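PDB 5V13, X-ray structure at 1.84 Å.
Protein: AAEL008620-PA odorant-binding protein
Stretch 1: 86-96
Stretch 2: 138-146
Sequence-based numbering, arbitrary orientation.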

# COMPACT_ATOMS: atom_id res chain seq x y z
N ARG B 86 -16.24 3.29 23.03
CA ARG B 86 -15.48 2.69 21.93
C ARG B 86 -16.11 3.00 20.58
O ARG B 86 -15.39 3.20 19.59
N PHE B 87 -17.44 3.07 20.52
CA PHE B 87 -18.09 3.58 19.31
C PHE B 87 -17.69 5.03 19.04
O PHE B 87 -17.48 5.41 17.89
N VAL B 88 -17.59 5.85 20.10
CA VAL B 88 -17.16 7.24 19.93
C VAL B 88 -15.74 7.30 19.39
O VAL B 88 -15.43 8.08 18.48
N LEU B 89 -14.85 6.49 19.96
CA LEU B 89 -13.46 6.50 19.52
C LEU B 89 -13.35 6.02 18.07
O LEU B 89 -12.55 6.56 17.29
N GLN B 90 -14.18 5.04 17.69
CA GLN B 90 -14.20 4.59 16.30
C GLN B 90 -14.66 5.70 15.36
O GLN B 90 -14.08 5.89 14.28
N ALA B 91 -15.70 6.43 15.75
CA ALA B 91 -16.20 7.50 14.89
C ALA B 91 -15.18 8.63 14.76
O ALA B 91 -15.00 9.18 13.68
N GLU B 92 -14.50 8.97 15.86
CA GLU B 92 -13.50 10.03 15.79
C GLU B 92 -12.36 9.68 14.85
O GLU B 92 -11.79 10.56 14.19
N SER B 93 -12.00 8.39 14.75
CA SER B 93 -10.90 7.99 13.90
C SER B 93 -11.30 7.85 12.44
O SER B 93 -10.49 8.14 11.55
N PHE B 94 -12.53 7.40 12.16
CA PHE B 94 -12.86 6.92 10.82
C PHE B 94 -14.12 7.50 10.19
O PHE B 94 -14.48 7.08 9.09
N PHE B 95 -14.81 8.44 10.83
CA PHE B 95 -15.99 9.06 10.21
C PHE B 95 -15.70 10.54 9.98
O PHE B 95 -15.71 11.33 10.93
N HIS B 96 -15.49 10.92 8.71
CA HIS B 96 -15.18 12.30 8.34
C HIS B 96 -16.18 12.89 7.35
O HIS B 96 -15.94 13.99 6.83
N SER B 138 -25.96 4.58 9.02
CA SER B 138 -24.99 4.86 7.96
C SER B 138 -23.65 5.35 8.52
O SER B 138 -22.61 5.14 7.89
N THR B 139 -23.67 5.99 9.70
CA THR B 139 -22.41 6.39 10.34
C THR B 139 -21.64 5.17 10.84
O THR B 139 -20.43 5.08 10.64
N ILE B 140 -22.34 4.23 11.49
CA ILE B 140 -21.70 3.00 11.98
C ILE B 140 -21.10 2.21 10.83
O ILE B 140 -19.96 1.74 10.89
N LEU B 141 -21.88 2.00 9.77
CA LEU B 141 -21.38 1.31 8.58
C LEU B 141 -20.06 1.90 8.12
O LEU B 141 -19.08 1.19 7.90
N ARG B 142 -20.02 3.22 7.98
CA ARG B 142 -18.83 3.84 7.41
C ARG B 142 -17.63 3.74 8.34
O ARG B 142 -16.51 3.44 7.89
N MET B 143 -17.82 3.97 9.65
CA MET B 143 -16.67 4.03 10.56
C MET B 143 -16.09 2.65 10.84
O MET B 143 -14.94 2.57 11.30
N PHE B 144 -16.85 1.58 10.60
CA PHE B 144 -16.36 0.21 10.69
C PHE B 144 -16.04 -0.37 9.31
O PHE B 144 -16.16 -1.59 9.11
N HIS B 145 -15.67 0.48 8.36
CA HIS B 145 -15.03 0.07 7.10
C HIS B 145 -15.98 -0.63 6.15
O HIS B 145 -15.55 -1.41 5.29
N GLY B 146 -17.27 -0.31 6.25
CA GLY B 146 -18.25 -0.89 5.36
C GLY B 146 -18.36 -0.26 3.98
O GLY B 146 -18.96 -0.86 3.09

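Two helix ends cross at 68° and pack through a largely apolar, aromatic-rich contact centred on M143, fastened by a single hydrogen bond from Q90; together the two stretches bury 564 Å². The closest CA atoms across the contact are those of F94 and M143, 4.8 Å apart, while the helix axes approach to 9.5 Å. M143 (chi1 p, chi2 and chi3 t) has the largest area covered by the other stretch. Its extended side chain runs along helix 86-94: M143 SD lies 3.6 Å from A91 CB, and M143 CE ends 3.6 Å from F87 O and at the edge of the F87 ring, 4.0 Å from F87 CD2. Q90 points toward the second stretch with chi1 t and chi2 p. The chi1 t rotamer lays Q90 CG over the face of the F144 ring, 3.8 Å from the ring centroid, and the turn at chi2 helps carry Q90 NE2 to M143 O, a nearly linear hydrogen bond of 2.9 Å (169° at the hydrogen). The CB of F144 points away, but its chi1 m rotamer returns the ring, so that F144 CE2 also meets F87 CD2 at 4.0 Å. F94, chi1 m, points toward the second stretch; its CB sits 3.5 Å from M143 O, and its ring receives the edge of the H145 imidazole (chi1 m), with centroids 4.4 Å apart and planes at 79°. F95, just beyond the helix, adopts chi1 t, and its ring comes near T139 and R142. T139 CG2 stands almost on the ring normal, 3.8 Å from the F95 centroid, whereas R142 CB lies at the ring edge, 4.1 Å from F95 CD1. R142 NE and NH2 hydrogen-bond elsewhere in the structure. V88 and E92 point away, and neither touches the second stretch.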

# COMPACT_ATOMS: atom_id res chain seq x y z
CB ARG B 86 -15.34 1.18 22.16
CG ARG B 86 -14.53 0.92 23.44
CD ARG B 86 -14.24 -0.54 23.73
NE ARG B 86 -13.44 -0.64 24.95
CZ ARG B 86 -13.15 -1.78 25.57
NH1 ARG B 86 -13.61 -2.94 25.10
NH2 ARG B 86 -12.41 -1.77 26.67
CB PHE B 87 -19.61 3.47 19.44
CG PHE B 87 -20.12 2.05 19.40
CD1 PHE B 87 -20.24 1.31 20.57
CD2 PHE B 87 -20.47 1.46 18.19
CE1 PHE B 87 -20.72 -0.01 20.52
CE2 PHE B 87 -20.95 0.15 18.14
CZ PHE B 87 -21.07 -0.59 19.31
CB VAL B 88 -17.28 8.01 21.26
CG1 VAL B 88 -16.54 9.36 21.18
CG2 VAL B 88 -18.74 8.25 21.59
CB LEU B 89 -12.60 5.66 20.46
CG LEU B 89 -11.08 5.90 20.41
CD1 LEU B 89 -10.68 7.28 20.99
CD2 LEU B 89 -10.32 4.76 21.08
CB GLN B 90 -15.11 3.37 16.14
CG GLN B 90 -15.01 2.67 14.78
CD GLN B 90 -13.78 1.76 14.69
OE1 GLN B 90 -13.26 1.32 15.71
NE2 GLN B 90 -13.32 1.50 13.47
CB ALA B 91 -17.52 8.04 15.44
CB GLU B 92 -12.98 10.33 17.19
CG GLU B 92 -14.02 10.99 18.09
CD GLU B 92 -13.55 11.18 19.53
OE1 GLU B 92 -14.19 11.97 20.27
OE2 GLU B 92 -12.56 10.54 19.94
CB SER B 93 -10.30 6.67 14.41
OG SER B 93 -9.30 6.20 13.51
CB PHE B 94 -12.99 5.39 10.80
CG PHE B 94 -11.68 4.65 10.97
CD1 PHE B 94 -10.66 4.79 10.04
CD2 PHE B 94 -11.47 3.82 12.06
CE1 PHE B 94 -9.44 4.12 10.20
CE2 PHE B 94 -10.28 3.13 12.22
CZ PHE B 94 -9.26 3.28 11.29
CB PHE B 95 -17.25 8.88 11.05
CG PHE B 95 -18.48 9.43 10.39
CD1 PHE B 95 -19.08 8.75 9.35
CD2 PHE B 95 -19.02 10.63 10.80
CE1 PHE B 95 -20.21 9.26 8.72
CE2 PHE B 95 -20.14 11.15 10.19
CZ PHE B 95 -20.74 10.46 9.14
CB HIS B 96 -13.77 12.38 7.76
CG HIS B 96 -12.81 11.46 8.43
ND1 HIS B 96 -12.48 11.58 9.77
CD2 HIS B 96 -12.12 10.38 7.97
CE1 HIS B 96 -11.62 10.63 10.10
NE2 HIS B 96 -11.39 9.88 9.02
CB SER B 138 -25.56 5.89 6.98
OG SER B 138 -25.75 7.14 7.62
CB THR B 139 -22.70 7.37 11.48
OG1 THR B 139 -23.30 8.56 10.97
CG2 THR B 139 -21.43 7.73 12.24
CB ILE B 140 -22.73 2.16 12.76
CG1 ILE B 140 -23.19 2.92 14.00
CG2 ILE B 140 -22.18 0.76 13.08
CD1 ILE B 140 -24.51 2.33 14.60
CB LEU B 141 -22.44 1.39 7.48
CG LEU B 141 -22.29 0.73 6.10
CD1 LEU B 141 -23.67 0.74 5.42
CD2 LEU B 141 -21.27 1.43 5.18
CB ARG B 142 -19.15 5.30 7.06
CG ARG B 142 -18.11 5.91 6.17
CD ARG B 142 -18.73 6.95 5.26
NE ARG B 142 -17.79 7.28 4.20
CZ ARG B 142 -18.05 8.10 3.19
NH1 ARG B 142 -19.23 8.69 3.10
NH2 ARG B 142 -17.11 8.32 2.28
CB MET B 143 -17.06 4.70 11.89
CG MET B 143 -18.02 3.89 12.78
SD MET B 143 -18.77 5.01 13.99
CE MET B 143 -19.41 3.91 15.27
CB PHE B 144 -17.36 -0.67 11.44
CG PHE B 144 -17.40 -0.41 12.92
CD1 PHE B 144 -16.33 -0.79 13.74
CD2 PHE B 144 -18.50 0.20 13.51
CE1 PHE B 144 -16.36 -0.56 15.11
CE2 PHE B 144 -18.55 0.43 14.89
CZ PHE B 144 -17.46 0.05 15.69
CB HIS B 145 -13.80 -0.78 7.39
CG HIS B 145 -12.93 -0.19 8.45
ND1 HIS B 145 -12.46 1.10 8.38
CD2 HIS B 145 -12.51 -0.68 9.65
CE1 HIS B 145 -11.76 1.38 9.47
NE2 HIS B 145 -11.77 0.31 10.25